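Local coordinates for protein mycolic acid synthase (Mycobacterium tuberculosis, PDB 1L1E) that probably transfers a methylene group from S-adenosyl-L-methionine to a double bond of an alpha mycolic acid, building its proximal cyclopropane ring, at residues A[121-125]-A[146-150]; A[151-155]-A[214-220]; A[22-27]-A[239-243]. All coordinates share one frame. Residues are numbered along the deposited sequence.

Overall arrangement
Every long-range contact closes a loop of a different size. From the N terminus, residues 22-27, at the end of helix 20-23, wait more than 200 residues for their partner in helix 229-245, so contact 3 encloses every strand of the Rossmann-like sheet except 279-286. Nested inside it, contact 1 joins the loop after strand 116-120 to the start of helix 147-157 across 20 residues, beside the adenine of the cofactor product. Contact 2 follows in series: the next turn of that helix meets the end of helix 208-216. Contacts 1 and 2 touch, with centres 11 Å apart, whereas contact 3 lies on the opposite side of the chain's centre, its centre 30 and 36 Å from theirs.

Contact 1 of 3, residues A[121-125]-A[146-150]; sequences EGWEK and RYHHF. With SAH (S-adenosyl-L-homocysteine), chain D.
In this Rossmann-like methyltransferase the loop after strand 116-120 lines the adenine edge of the bound S-adenosyl-L-homocysteine, and an aromatic cluster ties it to helix 147-157. Residues 123-125 have helical backbone angles, with Lys125 N hydrogen-bonded to Gly122 O (3.1 Å); residues 147-150 begin the helix. The nearest CA atoms across the segments are those of Glu124 and Phe150, 7.2 Å apart. Trp123, chi1 p and chi2 -98°, points toward the helix. Phe150 (chi1 t, chi2 72°) turns its ring edge to the indole face, Trp123 CD2 to Phe150 CD1 being 3.8 Å, and lays its CB over the six-membered ring, 3.9 Å from the centroid. His149, also t with chi2 30°, receives the indole edge on its face in an offset edge-to-face pair, Trp123 CZ3 to His149 CD2 3.3 Å. Glu124 has an off-well chi1 of 22° and chi2 m, curling its carboxylate back toward Arg146, which is m at chi1 and off-well at chi2 (-137°). These two form a salt bridge, modelled too tightly for its length to be trusted. The ligand is read through its adenine edge: Trp123 N donates to SAH N1 (3.2 Å), and SAH N6 donates to Glu124 OE2 (3.2 Å).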
loop_
_atom_site.group_PDB
_atom_site.type_symbol
_atom_site.label_atom_id
_atom_site.label_comp_id
_atom_site.label_asym_id
_atom_site.label_seq_id
_atom_site.Cartn_x
_atom_site.Cartn_y
_atom_site.Cartn_z
ATOM N N GLU A 121 3.685 11.353 -11.376
ATOM C CA GLU A 121 4.992 10.890 -11.838
ATOM C C GLU A 121 5.503 9.797 -10.904
ATOM O O GLU A 121 5.091 9.728 -9.748
ATOM C CB GLU A 121 5.992 12.054 -11.847
ATOM C CG GLU A 121 6.503 12.421 -10.456
ATOM C CD GLU A 121 7.381 13.657 -10.445
ATOM O OE1 GLU A 121 8.051 13.890 -9.416
ATOM O OE2 GLU A 121 7.397 14.396 -11.454
ATOM N N GLY A 122 6.422 8.970 -11.397
ATOM C CA GLY A 122 6.968 7.898 -10.578
ATOM C C GLY A 122 8.057 8.379 -9.635
ATOM O O GLY A 122 8.560 9.488 -9.782
ATOM N N TRP A 123 8.412 7.553 -8.651
ATOM C CA TRP A 123 9.450 7.911 -7.701
ATOM C C TRP A 123 10.793 8.107 -8.403
ATOM O O TRP A 123 11.714 8.729 -7.856
ATOM C CB TRP A 123 9.580 6.826 -6.631
ATOM C CG TRP A 123 9.720 5.446 -7.201
ATOM C CD1 TRP A 123 8.732 4.510 -7.352
ATOM C CD2 TRP A 123 10.916 4.852 -7.717
ATOM N NE1 TRP A 123 9.241 3.372 -7.927
ATOM C CE2 TRP A 123 10.580 3.554 -8.164
ATOM C CE3 TRP A 123 12.241 5.292 -7.845
ATOM C CZ2 TRP A 123 11.523 2.689 -8.734
ATOM C CZ3 TRP A 123 13.183 4.425 -8.414
ATOM C CH2 TRP A 123 12.814 3.140 -8.850
ATOM N N GLU A 124 10.906 7.569 -9.616
ATOM C CA GLU A 124 12.141 7.705 -10.388
ATOM C C GLU A 124 12.461 9.158 -10.731
ATOM O O GLU A 124 13.631 9.523 -10.864
ATOM C CB GLU A 124 12.061 6.905 -11.686
ATOM C CG GLU A 124 10.656 6.601 -12.161
ATOM C CD GLU A 124 10.013 5.520 -11.319
ATOM O OE1 GLU A 124 10.734 4.564 -10.967
ATOM O OE2 GLU A 124 8.807 5.608 -11.017
ATOM N N LYS A 125 11.432 9.987 -10.868
ATOM C CA LYS A 125 11.651 11.386 -11.220
ATOM C C LYS A 125 11.697 12.369 -10.054
ATOM O O LYS A 125 11.982 13.549 -10.254
ATOM C CB LYS A 125 10.589 11.848 -12.213
ATOM C CG LYS A 125 10.580 11.069 -13.517
ATOM C CD LYS A 125 9.703 11.767 -14.545
ATOM C CE LYS A 125 9.735 11.051 -15.884
ATOM N NZ LYS A 125 9.014 11.839 -16.919
ATOM N N ARG A 146 13.976 -2.902 -10.446
ATOM C CA ARG A 146 14.103 -1.500 -10.061
ATOM C C ARG A 146 14.329 -1.294 -8.562
ATOM O O ARG A 146 14.471 -0.155 -8.103
ATOM C CB ARG A 146 12.849 -0.731 -10.494
ATOM C CG ARG A 146 12.399 -1.027 -11.917
ATOM C CD ARG A 146 12.010 0.242 -12.632
ATOM N NE ARG A 146 10.869 0.908 -12.015
ATOM C CZ ARG A 146 10.517 2.166 -12.268
ATOM N NH1 ARG A 146 11.220 2.899 -13.123
ATOM N NH2 ARG A 146 9.448 2.687 -11.679
ATOM N N TYR A 147 14.372 -2.383 -7.799
ATOM C CA TYR A 147 14.559 -2.268 -6.351
ATOM C C TYR A 147 15.759 -1.435 -5.924
ATOM O O TYR A 147 15.615 -0.522 -5.111
ATOM C CB TYR A 147 14.640 -3.658 -5.701
ATOM C CG TYR A 147 13.317 -4.414 -5.654
ATOM C CD1 TYR A 147 13.262 -5.726 -5.179
ATOM C CD2 TYR A 147 12.123 -3.814 -6.069
ATOM C CE1 TYR A 147 12.052 -6.426 -5.117
ATOM C CE2 TYR A 147 10.913 -4.500 -6.010
ATOM C CZ TYR A 147 10.880 -5.808 -5.534
ATOM O OH TYR A 147 9.682 -6.492 -5.475
ATOM N N HIS A 148 16.944 -1.729 -6.458
ATOM C CA HIS A 148 18.113 -0.959 -6.056
ATOM C C HIS A 148 17.928 0.528 -6.278
ATOM O O HIS A 148 18.327 1.343 -5.448
ATOM C CB HIS A 148 19.376 -1.378 -6.808
ATOM C CG HIS A 148 20.532 -0.459 -6.560
ATOM N ND1 HIS A 148 21.287 -0.508 -5.409
ATOM C CD2 HIS A 148 21.006 0.590 -7.276
ATOM C CE1 HIS A 148 22.177 0.469 -5.427
ATOM N NE2 HIS A 148 22.026 1.149 -6.550
ATOM N N HIS A 149 17.340 0.876 -7.416
ATOM C CA HIS A 149 17.118 2.274 -7.772
ATOM C C HIS A 149 16.193 2.956 -6.753
ATOM O O HIS A 149 16.478 4.053 -6.273
ATOM C CB HIS A 149 16.529 2.345 -9.187
ATOM C CG HIS A 149 16.483 3.727 -9.756
ATOM N ND1 HIS A 149 17.394 4.704 -9.418
ATOM C CD2 HIS A 149 15.637 4.295 -10.649
ATOM C CE1 HIS A 149 17.109 5.815 -10.072
ATOM N NE2 HIS A 149 16.047 5.593 -10.825
ATOM N N PHE A 150 15.099 2.285 -6.419
ATOM C CA PHE A 150 14.142 2.807 -5.453
ATOM C C PHE A 150 14.815 3.122 -4.120
ATOM O O PHE A 150 14.666 4.212 -3.572
ATOM C CB PHE A 150 13.025 1.787 -5.235
ATOM C CG PHE A 150 12.092 2.140 -4.120
ATOM C CD1 PHE A 150 11.184 3.187 -4.260
ATOM C CD2 PHE A 150 12.110 1.415 -2.928
ATOM C CE1 PHE A 150 10.296 3.509 -3.231
ATOM C CE2 PHE A 150 11.224 1.727 -1.885
ATOM C CZ PHE A 150 10.317 2.773 -2.038
HETATM N N SAH D . -0.939 4.095 -0.786
HETATM C CA SAH D . -2.348 4.178 -1.177
HETATM C CB SAH D . -2.560 3.576 -2.583
HETATM C CG SAH D . -2.097 2.131 -2.787
HETATM S SD SAH D . -2.385 1.506 -4.450
HETATM C C SAH D . -3.236 3.431 -0.166
HETATM O O SAH D . -2.690 2.907 0.809
HETATM O OXT SAH D . -4.454 3.359 -0.381
HETATM C "C5'" SAH D . -0.739 1.740 -5.202
HETATM C "C4'" SAH D . -0.328 3.202 -5.422
HETATM O "O4'" SAH D . 1.082 3.336 -5.764
HETATM C "C3'" SAH D . -1.079 3.877 -6.568
HETATM O "O3'" SAH D . -1.324 5.247 -6.180
HETATM C "C2'" SAH D . -0.112 3.791 -7.718
HETATM O "O2'" SAH D . -0.435 4.715 -8.760
HETATM C "C1'" SAH D . 1.185 4.060 -7.017
HETATM N N9 SAH D . 2.390 3.639 -7.763
HETATM C C8 SAH D . 2.699 2.461 -8.367
HETATM N N7 SAH D . 3.851 2.376 -8.945
HETATM C C5 SAH D . 4.397 3.632 -8.714
HETATM C C6 SAH D . 5.645 4.245 -9.062
HETATM N N6 SAH D . 6.603 3.609 -9.753
HETATM N N1 SAH D . 5.859 5.550 -8.657
HETATM C C2 SAH D . 4.897 6.198 -7.955
HETATM N N3 SAH D . 3.694 5.725 -7.571
HETATM C C4 SAH D . 3.506 4.424 -7.988
#

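Contact 2 of 3, residues A[151-155]-A[214-220]; sequences FEVTH and YAEKVGF
A helix can pack against the C-terminal end of another, as helix 147-157 does with helix 208-216 and the turn after it. Residues 151-155 are regular helix; CA atoms are 5.8 Å apart for Phe151-Ala215 and for Glu152-Val218. Phe151 (chi1 m) takes Ala215 CB over its ring face, 4.1 Å from the centroid, with CD1 3.5 Å from Tyr214 CB and CB 3.8 Å from Val218 CG2. Glu152 points away, its carboxylate salt-bridged to Arg156. Thr154 sets OG1, hydrogen-bonded to Phe150 O, 3.7 Å from Phe220 CE1. His155 (t, chi2 85°) turns its ring edge to the face of Phe220 (m), planes at 87°, its CB 3.9 Å from Val218 CG2. The type I turn Glu216-Gly219 forms a Schellman motif: Gly219 has phi 117°, Phe220 N is hydrogen-bonded to Ala215 O (3.3 Å) and Gly219 N to Glu216 O (3.2 Å). Phe151 and Phe220 reach Met164 of strand 163-170 and, with Ala215, Leu285 of strand 279-286, so both helices pack against the sheet.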
loop_
_atom_site.group_PDB
_atom_site.type_symbol
_atom_site.label_atom_id
_atom_site.label_comp_id
_atom_site.label_asym_id
_atom_site.label_seq_id
_atom_site.Cartn_x
_atom_site.Cartn_y
_atom_site.Cartn_z
ATOM N N PHE A 151 15.563 2.168 -3.590
ATOM C CA PHE A 151 16.219 2.402 -2.325
ATOM C C PHE A 151 17.309 3.466 -2.408
ATOM O O PHE A 151 17.523 4.202 -1.451
ATOM C CB PHE A 151 16.732 1.080 -1.754
ATOM C CG PHE A 151 15.623 0.211 -1.209
ATOM C CD1 PHE A 151 15.313 -1.015 -1.800
ATOM C CD2 PHE A 151 14.858 0.646 -0.128
ATOM C CE1 PHE A 151 14.266 -1.790 -1.323
ATOM C CE2 PHE A 151 13.802 -0.126 0.359
ATOM C CZ PHE A 151 13.505 -1.343 -0.239
ATOM N N GLU A 152 17.982 3.568 -3.553
ATOM C CA GLU A 152 19.007 4.594 -3.721
ATOM C C GLU A 152 18.351 5.982 -3.732
ATOM O O GLU A 152 18.858 6.918 -3.118
ATOM C CB GLU A 152 19.779 4.387 -5.031
ATOM C CG GLU A 152 20.342 5.675 -5.619
ATOM C CD GLU A 152 20.940 5.497 -7.009
ATOM O OE1 GLU A 152 20.280 4.882 -7.881
ATOM O OE2 GLU A 152 22.067 5.987 -7.231
ATOM N N VAL A 153 17.233 6.109 -4.439
ATOM C CA VAL A 153 16.525 7.384 -4.526
ATOM C C VAL A 153 15.911 7.810 -3.191
ATOM O O VAL A 153 16.029 8.970 -2.796
ATOM C CB VAL A 153 15.398 7.335 -5.587
ATOM C CG1 VAL A 153 14.641 8.652 -5.607
ATOM C CG2 VAL A 153 15.983 7.049 -6.955
ATOM N N THR A 154 15.252 6.882 -2.498
ATOM C CA THR A 154 14.637 7.211 -1.213
ATOM C C THR A 154 15.685 7.512 -0.140
ATOM O O THR A 154 15.476 8.366 0.717
ATOM C CB THR A 154 13.708 6.073 -0.718
ATOM O OG1 THR A 154 14.389 4.811 -0.813
ATOM C CG2 THR A 154 12.434 6.035 -1.549
ATOM N N HIS A 155 16.814 6.814 -0.193
ATOM C CA HIS A 155 17.885 7.028 0.770
ATOM C C HIS A 155 18.576 8.391 0.572
ATOM O O HIS A 155 18.955 9.056 1.537
ATOM C CB HIS A 155 18.930 5.915 0.642
ATOM C CG HIS A 155 20.046 6.020 1.632
ATOM N ND1 HIS A 155 19.957 5.514 2.912
ATOM C CD2 HIS A 155 21.265 6.605 1.545
ATOM C CE1 HIS A 155 21.071 5.785 3.571
ATOM N NE2 HIS A 155 21.881 6.448 2.764
ATOM N N TYR A 214 18.278 -5.228 -0.624
ATOM C CA TYR A 214 18.410 -3.938 -1.291
ATOM C C TYR A 214 18.356 -2.711 -0.410
ATOM O O TYR A 214 18.982 -1.704 -0.720
ATOM C CB TYR A 214 17.358 -3.794 -2.387
ATOM C CG TYR A 214 17.613 -4.689 -3.565
ATOM C CD1 TYR A 214 17.235 -6.031 -3.540
ATOM C CD2 TYR A 214 18.255 -4.201 -4.703
ATOM C CE1 TYR A 214 17.483 -6.859 -4.620
ATOM C CE2 TYR A 214 18.509 -5.021 -5.785
ATOM C CZ TYR A 214 18.121 -6.348 -5.741
ATOM O OH TYR A 214 18.354 -7.159 -6.823
ATOM N N ALA A 215 17.601 -2.777 0.677
ATOM C CA ALA A 215 17.502 -1.634 1.566
ATOM C C ALA A 215 18.864 -1.390 2.201
ATOM O O ALA A 215 19.426 -0.294 2.102
ATOM C CB ALA A 215 16.451 -1.892 2.646
ATOM N N GLU A 216 19.395 -2.428 2.835
ATOM C CA GLU A 216 20.685 -2.346 3.506
ATOM C C GLU A 216 21.854 -2.028 2.582
ATOM O O GLU A 216 22.838 -1.437 3.012
ATOM C CB GLU A 216 20.967 -3.651 4.240
ATOM C CG GLU A 216 20.113 -3.866 5.466
ATOM C CD GLU A 216 20.202 -5.289 5.980
ATOM O OE1 GLU A 216 21.303 -5.878 5.899
ATOM O OE2 GLU A 216 19.179 -5.812 6.473
ATOM N N LYS A 217 21.753 -2.417 1.317
ATOM C CA LYS A 217 22.839 -2.162 0.371
ATOM C C LYS A 217 22.987 -0.706 -0.070
ATOM O O LYS A 217 23.919 -0.373 -0.805
ATOM C CB LYS A 217 22.697 -3.069 -0.852
ATOM C CG LYS A 217 23.167 -4.501 -0.600
ATOM C CD LYS A 217 22.862 -5.402 -1.785
ATOM C CE LYS A 217 23.396 -6.810 -1.562
ATOM N NZ LYS A 217 22.989 -7.731 -2.661
ATOM N N VAL A 218 22.073 0.160 0.359
ATOM C CA VAL A 218 22.182 1.570 0.009
ATOM C C VAL A 218 22.480 2.367 1.274
ATOM O O VAL A 218 22.653 3.578 1.226
ATOM C CB VAL A 218 20.902 2.125 -0.683
ATOM C CG1 VAL A 218 20.593 1.303 -1.918
ATOM C CG2 VAL A 218 19.718 2.131 0.282
ATOM N N GLY A 219 22.548 1.669 2.407
ATOM C CA GLY A 219 22.845 2.331 3.664
ATOM C C GLY A 219 21.743 2.267 4.712
ATOM O O GLY A 219 21.961 2.646 5.861
ATOM N N PHE A 220 20.561 1.798 4.325
ATOM C CA PHE A 220 19.440 1.706 5.252
ATOM C C PHE A 220 19.624 0.641 6.314
ATOM O O PHE A 220 20.172 -0.441 6.069
ATOM C CB PHE A 220 18.136 1.401 4.508
ATOM C CG PHE A 220 17.443 2.609 3.939
ATOM C CD1 PHE A 220 16.979 2.601 2.629
ATOM C CD2 PHE A 220 17.172 3.720 4.737
ATOM C CE1 PHE A 220 16.246 3.679 2.120
ATOM C CE2 PHE A 220 16.442 4.797 4.241
ATOM C CZ PHE A 220 15.976 4.774 2.922
#

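Contact 3 of 3, residues A[22-27]-A[239-243]; sequences FFRLFL and WATAL
No hydrogen bond crosses between residues 22-27 and 239-243; the joint depends on aromatic and apolar packing. Helix 20-23 runs out into turns, Leu25 N hydrogen-bonded to Phe22 O and Phe26 N to Phe23 O (both 3.0 Å), while 239-243 is regular helix. The two backbones come close, with the CA atoms of Phe26 and Leu243 4.9 Å apart. The aromatic part pairs Phe26 (chi1 p, chi2 85°) with Trp239 (chi1 m, chi2 -25°): the phenyl edge faces the indole five-membered ring, centroids 5.3 Å apart and planes at 68°, with Phe26 CD1 3.7 Å from Trp239 CG. Leu27 (m, t) adds an off-centre CH-pi contact, its CD2 4.1 Å from the centroid of the same ring. In this Rossmann-like methyltransferase the contact brings the N-terminal part of the chain onto helix 229-245 near the cofactor site, where both Leu27 and Trp239 also touch Tyr33, whose backbone N is hydrogen-bonded to S-adenosyl-L-homocysteine. Among the other apolar contacts, Phe26 CB lies 4.1 Å from Ala242 CB and 4.0 Å from Leu243 CB. Phe22 CZ comes within 4.3 Å of Leu243 CD1, and Ala250 of helix 247-253 touches both side chains.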
loop_
_atom_site.group_PDB
_atom_site.type_symbol
_atom_site.label_atom_id
_atom_site.label_comp_id
_atom_site.label_asym_id
_atom_site.label_seq_id
_atom_site.Cartn_x
_atom_site.Cartn_y
_atom_site.Cartn_z
ATOM N N PHE A 22 -16.005 2.441 -9.728
ATOM C CA PHE A 22 -15.971 1.000 -9.538
ATOM C C PHE A 22 -15.338 0.743 -8.176
ATOM O O PHE A 22 -15.868 -0.022 -7.368
ATOM C CB PHE A 22 -15.133 0.320 -10.619
ATOM C CG PHE A 22 -15.180 -1.181 -10.556
ATOM C CD1 PHE A 22 -16.289 -1.876 -11.043
ATOM C CD2 PHE A 22 -14.147 -1.897 -9.971
ATOM C CE1 PHE A 22 -16.366 -3.257 -10.946
ATOM C CE2 PHE A 22 -14.210 -3.285 -9.867
ATOM C CZ PHE A 22 -15.325 -3.966 -10.356
ATOM N N PHE A 23 -14.201 1.388 -7.924
ATOM C CA PHE A 23 -13.515 1.223 -6.645
ATOM C C PHE A 23 -14.376 1.687 -5.483
ATOM O O PHE A 23 -14.392 1.067 -4.418
ATOM C CB PHE A 23 -12.199 1.995 -6.621
ATOM C CG PHE A 23 -11.137 1.410 -7.503
ATOM C CD1 PHE A 23 -10.824 2.001 -8.724
ATOM C CD2 PHE A 23 -10.453 0.260 -7.114
ATOM C CE1 PHE A 23 -9.852 1.456 -9.540
ATOM C CE2 PHE A 23 -9.472 -0.295 -7.933
ATOM C CZ PHE A 23 -9.174 0.307 -9.149
ATOM N N ARG A 24 -15.105 2.776 -5.678
ATOM C CA ARG A 24 -15.946 3.279 -4.604
ATOM C C ARG A 24 -17.030 2.275 -4.196
ATOM O O ARG A 24 -17.689 2.446 -3.163
ATOM C CB ARG A 24 -16.563 4.618 -5.005
ATOM C CG ARG A 24 -15.566 5.766 -5.015
ATOM C CD ARG A 24 -16.272 7.094 -5.253
ATOM N NE ARG A 24 -17.255 7.357 -4.200
ATOM C CZ ARG A 24 -18.205 8.283 -4.271
ATOM N NH1 ARG A 24 -18.312 9.048 -5.350
ATOM N NH2 ARG A 24 -19.053 8.443 -3.262
ATOM N N LEU A 25 -17.202 1.221 -4.993
ATOM C CA LEU A 25 -18.192 0.200 -4.677
ATOM C C LEU A 25 -17.726 -0.772 -3.593
ATOM O O LEU A 25 -18.540 -1.514 -3.039
ATOM C CB LEU A 25 -18.594 -0.587 -5.932
ATOM C CG LEU A 25 -19.431 0.191 -6.959
ATOM C CD1 LEU A 25 -19.766 -0.723 -8.129
ATOM C CD2 LEU A 25 -20.705 0.724 -6.304
ATOM N N PHE A 26 -16.427 -0.798 -3.295
ATOM C CA PHE A 26 -15.956 -1.696 -2.243
ATOM C C PHE A 26 -14.982 -1.076 -1.245
ATOM O O PHE A 26 -14.905 -1.516 -0.099
ATOM C CB PHE A 26 -15.404 -3.013 -2.837
ATOM C CG PHE A 26 -14.144 -2.865 -3.651
ATOM C CD1 PHE A 26 -12.898 -2.863 -3.034
ATOM C CD2 PHE A 26 -14.203 -2.775 -5.041
ATOM C CE1 PHE A 26 -11.729 -2.777 -3.785
ATOM C CE2 PHE A 26 -13.042 -2.689 -5.801
ATOM C CZ PHE A 26 -11.802 -2.690 -5.169
ATOM N N LEU A 27 -14.257 -0.036 -1.649
ATOM C CA LEU A 27 -13.335 0.612 -0.713
ATOM C C LEU A 27 -14.141 1.415 0.316
ATOM O O LEU A 27 -15.298 1.764 0.077
ATOM C CB LEU A 27 -12.383 1.555 -1.461
ATOM C CG LEU A 27 -11.524 0.961 -2.585
ATOM C CD1 LEU A 27 -10.669 2.046 -3.213
ATOM C CD2 LEU A 27 -10.656 -0.142 -2.027
ATOM N N TRP A 239 -13.731 -6.252 1.563
ATOM C CA TRP A 239 -13.847 -5.653 0.235
ATOM C C TRP A 239 -14.729 -6.536 -0.632
ATOM O O TRP A 239 -15.528 -6.041 -1.429
ATOM C CB TRP A 239 -12.481 -5.501 -0.447
ATOM C CG TRP A 239 -11.638 -4.359 0.067
ATOM C CD1 TRP A 239 -12.078 -3.210 0.669
ATOM C CD2 TRP A 239 -10.216 -4.241 -0.032
ATOM N NE1 TRP A 239 -11.016 -2.387 0.950
ATOM C CE2 TRP A 239 -9.860 -2.995 0.529
ATOM C CE3 TRP A 239 -9.202 -5.070 -0.544
ATOM C CZ2 TRP A 239 -8.535 -2.558 0.598
ATOM C CZ3 TRP A 239 -7.882 -4.634 -0.476
ATOM C CH2 TRP A 239 -7.562 -3.392 0.091
ATOM N N ALA A 240 -14.583 -7.852 -0.473
ATOM C CA ALA A 240 -15.363 -8.809 -1.247
ATOM C C ALA A 240 -16.851 -8.691 -0.927
ATOM O O ALA A 240 -17.690 -8.600 -1.833
ATOM C CB ALA A 240 -14.873 -10.234 -0.961
ATOM N N THR A 241 -17.171 -8.692 0.366
ATOM C CA THR A 241 -18.562 -8.584 0.825
ATOM C C THR A 241 -19.239 -7.330 0.283
ATOM O O THR A 241 -20.395 -7.366 -0.125
ATOM C CB THR A 241 -18.629 -8.574 2.379
ATOM O OG1 THR A 241 -18.128 -9.821 2.879
ATOM C CG2 THR A 241 -20.071 -8.381 2.866
ATOM N N ALA A 242 -18.503 -6.224 0.269
ATOM C CA ALA A 242 -19.021 -4.956 -0.224
ATOM C C ALA A 242 -19.256 -4.994 -1.743
ATOM O O ALA A 242 -20.311 -4.569 -2.237
ATOM C CB ALA A 242 -18.051 -3.838 0.133
ATOM N N LEU A 243 -18.273 -5.514 -2.476
ATOM C CA LEU A 243 -18.374 -5.617 -3.924
ATOM C C LEU A 243 -19.579 -6.479 -4.272
ATOM O O LEU A 243 -20.392 -6.109 -5.117
ATOM C CB LEU A 243 -17.100 -6.243 -4.508
ATOM C CG LEU A 243 -17.037 -6.430 -6.029
ATOM C CD1 LEU A 243 -17.345 -5.126 -6.738
ATOM C CD2 LEU A 243 -15.649 -6.925 -6.415
#